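Local coordinates for protein japanin (Rhipicephalus appendiculatus, PDB 4BQU) that binds cholesterol in its lipocalin pocket and, as a secreted tick salivary protein, blocks dendritic cell differentiation and damps the immune response of the host, at residues C28-Y33 against S44-F49. Sequence-based numbering, arbitrary orientation.
Sequences CVKTRY and SLIYVF. With CLR (cholesterol), chain F; EDO (1,2-ethanediol), chain H.
Lys30 and Ile46 form a hydrogen-bonded antiparallel pair, N to O both ways, with Ile46 N giving to Lys30 O at 2.8 Å, in the hairpin of strands 29-37 and 40-49 in the lipocalin barrel wall. From CB, the Lys30 chain leaves with CG between the backbone N and the carbonyl carbon (chi1 64°), which sets CG against Ile46 CB at 3.9 Å. It then runs fully extended: CD lies 3.9 Å from O2 of a 1,2-ethanediol, probably from the crystallisation liquor, CE comes alongside Ile46 CG2, and NZ bonds that O2 at 2.7 Å. Arg32, on the same strand, bonds both diol oxygens through NE and O2 through NH2, at the guanidinium edge. With an alanine here instead of Lys30, Ile46 would probably lose the cover of the aliphatic chain and diol O2 the bond from NZ.

The face carrying Val29, Thr31 and Leu45 turns mainly carbon to the cholesterol. Val29 CG1 meets Leu45 CD1, and Thr31 CG2 lies 3.8 Å from cholesterol C26. Thr31 OG1, anti to its own N (chi1 173°), turns instead to Ser44 O at 2.8 Å, and Arg43 NE shares that hydroxyl. Val29, Thr31 and Leu45 thus offer carbon to the sterol, while Lys30 and Arg32 carry their charges on the opposite face.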
loop_
_atom_site.group_PDB
_atom_site.type_symbol
_atom_site.label_atom_id
_atom_site.label_comp_id
_atom_site.label_asym_id
_atom_site.label_seq_id
_atom_site.Cartn_x
_atom_site.Cartn_y
_atom_site.Cartn_z
ATOM N N CYS A 28 -4.917 1.785 9.780
ATOM C CA CYS A 28 -4.222 3.028 9.482
ATOM C C CYS A 28 -2.915 2.737 8.718
ATOM O O CYS A 28 -1.872 3.326 9.013
ATOM C CB CYS A 28 -3.966 3.793 10.783
ATOM S SG CYS A 28 -5.411 3.984 11.872
ATOM N N VAL A 29 -2.992 1.850 7.713
ATOM C CA VAL A 29 -1.811 1.462 6.937
ATOM C C VAL A 29 -1.351 2.595 5.988
ATOM O O VAL A 29 -2.136 3.163 5.234
ATOM C CB VAL A 29 -2.007 0.117 6.197
ATOM C CG1 VAL A 29 -0.769 -0.238 5.372
ATOM C CG2 VAL A 29 -2.344 -0.992 7.187
ATOM N N LYS A 30 -0.060 2.922 6.065
ATOM C CA LYS A 30 0.547 3.903 5.190
ATOM C C LYS A 30 2.042 3.625 5.048
ATOM O O LYS A 30 2.617 2.892 5.834
ATOM C CB LYS A 30 0.310 5.329 5.651
ATOM C CG LYS A 30 0.948 5.667 7.021
ATOM C CD LYS A 30 0.626 7.056 7.474
ATOM C CE LYS A 30 1.238 7.329 8.811
ATOM N NZ LYS A 30 0.904 8.678 9.297
ATOM N N THR A 31 2.645 4.190 4.025
ATOM C CA THR A 31 4.041 4.116 3.771
ATOM C C THR A 31 4.622 5.509 3.545
ATOM O O THR A 31 4.201 6.196 2.612
ATOM C CB THR A 31 4.327 3.162 2.555
ATOM O OG1 THR A 31 5.712 3.245 2.233
ATOM C CG2 THR A 31 3.526 3.481 1.324
ATOM N N ARG A 32 5.642 5.892 4.319
ATOM C CA ARG A 32 6.342 7.150 4.098
ATOM C C ARG A 32 7.656 6.925 3.374
ATOM O O ARG A 32 8.312 5.926 3.600
ATOM C CB ARG A 32 6.688 7.849 5.407
ATOM C CG ARG A 32 5.539 8.235 6.261
ATOM C CD ARG A 32 6.017 9.294 7.247
ATOM N NE ARG A 32 4.945 9.773 8.114
ATOM C CZ ARG A 32 4.851 9.602 9.433
ATOM N NH1 ARG A 32 5.780 8.922 10.096
ATOM N NH2 ARG A 32 3.813 10.104 10.098
ATOM N N TYR A 33 8.084 7.910 2.591
ATOM C CA TYR A 33 9.392 7.922 1.947
ATOM C C TYR A 33 10.415 8.301 3.001
ATOM O O TYR A 33 10.216 9.302 3.702
ATOM C CB TYR A 33 9.414 8.990 0.839
ATOM C CG TYR A 33 10.781 9.213 0.212
ATOM C CD1 TYR A 33 11.192 8.483 -0.890
ATOM C CD2 TYR A 33 11.634 10.199 0.686
ATOM C CE1 TYR A 33 12.449 8.670 -1.464
ATOM C CE2 TYR A 33 12.920 10.353 0.156
ATOM C CZ TYR A 33 13.307 9.606 -0.938
ATOM O OH TYR A 33 14.537 9.767 -1.517
ATOM N N SER A 44 8.993 3.448 4.831
ATOM C CA SER A 44 8.555 2.834 6.073
ATOM C C SER A 44 7.163 2.292 5.820
ATOM O O SER A 44 6.463 2.795 4.945
ATOM C CB SER A 44 8.471 3.871 7.184
ATOM O OG SER A 44 7.413 4.772 6.920
ATOM N N LEU A 45 6.768 1.250 6.552
ATOM C CA LEU A 45 5.395 0.785 6.552
ATOM C C LEU A 45 4.934 1.073 7.965
ATOM O O LEU A 45 5.448 0.480 8.921
ATOM C CB LEU A 45 5.140 -0.674 6.219
ATOM C CG LEU A 45 3.626 -0.882 6.029
ATOM C CD1 LEU A 45 3.206 -0.741 4.581
ATOM C CD2 LEU A 45 3.202 -2.142 6.521
ATOM N N ILE A 46 4.007 2.047 8.083
ATOM C CA ILE A 46 3.455 2.427 9.366
ATOM C C ILE A 46 2.056 1.789 9.450
ATOM O O ILE A 46 1.273 1.920 8.501
ATOM C CB ILE A 46 3.371 3.970 9.507
ATOM C CG1 ILE A 46 4.669 4.699 9.104
ATOM C CG2 ILE A 46 2.969 4.355 10.942
ATOM C CD1 ILE A 46 5.836 4.354 9.918
ATOM N N TYR A 47 1.726 1.176 10.606
ATOM C CA TYR A 47 0.414 0.595 10.852
ATOM C C TYR A 47 0.104 0.716 12.337
ATOM O O TYR A 47 1.005 0.914 13.156
ATOM C CB TYR A 47 0.308 -0.843 10.352
ATOM C CG TYR A 47 1.336 -1.788 10.943
ATOM C CD1 TYR A 47 2.633 -1.845 10.438
ATOM C CD2 TYR A 47 1.019 -2.611 12.018
ATOM C CE1 TYR A 47 3.589 -2.686 10.995
ATOM C CE2 TYR A 47 1.961 -3.477 12.571
ATOM C CZ TYR A 47 3.247 -3.519 12.052
ATOM O OH TYR A 47 4.204 -4.363 12.594
ATOM N N VAL A 48 -1.171 0.626 12.681
ATOM C CA VAL A 48 -1.630 0.724 14.052
ATOM C C VAL A 48 -2.317 -0.589 14.444
ATOM O O VAL A 48 -3.129 -1.134 13.688
ATOM C CB VAL A 48 -2.525 1.975 14.234
ATOM C CG1 VAL A 48 -3.149 2.002 15.600
ATOM C CG2 VAL A 48 -1.712 3.244 14.010
ATOM N N PHE A 49 -1.969 -1.089 15.624
ATOM C CA PHE A 49 -2.570 -2.289 16.194
ATOM C C PHE A 49 -3.853 -1.816 16.876
ATOM O O PHE A 49 -3.810 -1.188 17.922
ATOM C CB PHE A 49 -1.608 -3.020 17.163
ATOM C CG PHE A 49 -1.281 -4.415 16.669
ATOM C CD1 PHE A 49 -2.158 -5.473 16.895
ATOM C CD2 PHE A 49 -0.196 -4.634 15.832
ATOM C CE1 PHE A 49 -1.911 -6.743 16.366
ATOM C CE2 PHE A 49 0.055 -5.907 15.296
ATOM C CZ PHE A 49 -0.804 -6.953 15.571
HETATM C C1 CLR F . -2.463 -4.619 5.793
HETATM C C2 CLR F . -3.684 -5.096 6.589
HETATM C C3 CLR F . -4.906 -5.228 5.693
HETATM C C4 CLR F . -4.614 -6.154 4.524
HETATM C C5 CLR F . -3.372 -5.741 3.764
HETATM C C6 CLR F . -3.409 -5.608 2.444
HETATM C C7 CLR F . -2.248 -5.198 1.597
HETATM C C8 CLR F . -0.912 -5.392 2.305
HETATM C C9 CLR F . -1.004 -4.818 3.731
HETATM C C10 CLR F . -2.104 -5.523 4.598
HETATM C C11 CLR F . 0.375 -4.785 4.410
HETATM C C12 CLR F . 1.475 -4.137 3.565
HETATM C C13 CLR F . 1.618 -4.772 2.167
HETATM C C14 CLR F . 0.213 -4.689 1.530
HETATM C C15 CLR F . 0.467 -5.054 0.063
HETATM C C16 CLR F . 1.822 -4.391 -0.236
HETATM C C17 CLR F . 2.431 -3.968 1.116
HETATM C C18 CLR F . 2.143 -6.215 2.276
HETATM C C19 CLR F . -1.625 -6.892 5.133
HETATM C C20 CLR F . 3.971 -4.035 1.099
HETATM C C21 CLR F . 4.629 -3.539 2.377
HETATM C C22 CLR F . 4.555 -3.269 -0.100
HETATM C C23 CLR F . 4.107 -1.814 -0.290
HETATM C C24 CLR F . 4.765 -1.183 -1.530
HETATM C C25 CLR F . 4.303 0.201 -2.035
HETATM C C26 CLR F . 3.098 0.751 -1.346
HETATM C C27 CLR F . 5.367 1.246 -2.188
HETATM O O1 CLR F . -6.005 -5.739 6.460
HETATM C C1 EDO H . 2.375 12.166 6.012
HETATM O O1 EDO H . 3.759 11.941 6.089
HETATM C C2 EDO H . 1.782 11.971 7.389
HETATM O O2 EDO H . 2.013 10.650 7.797
#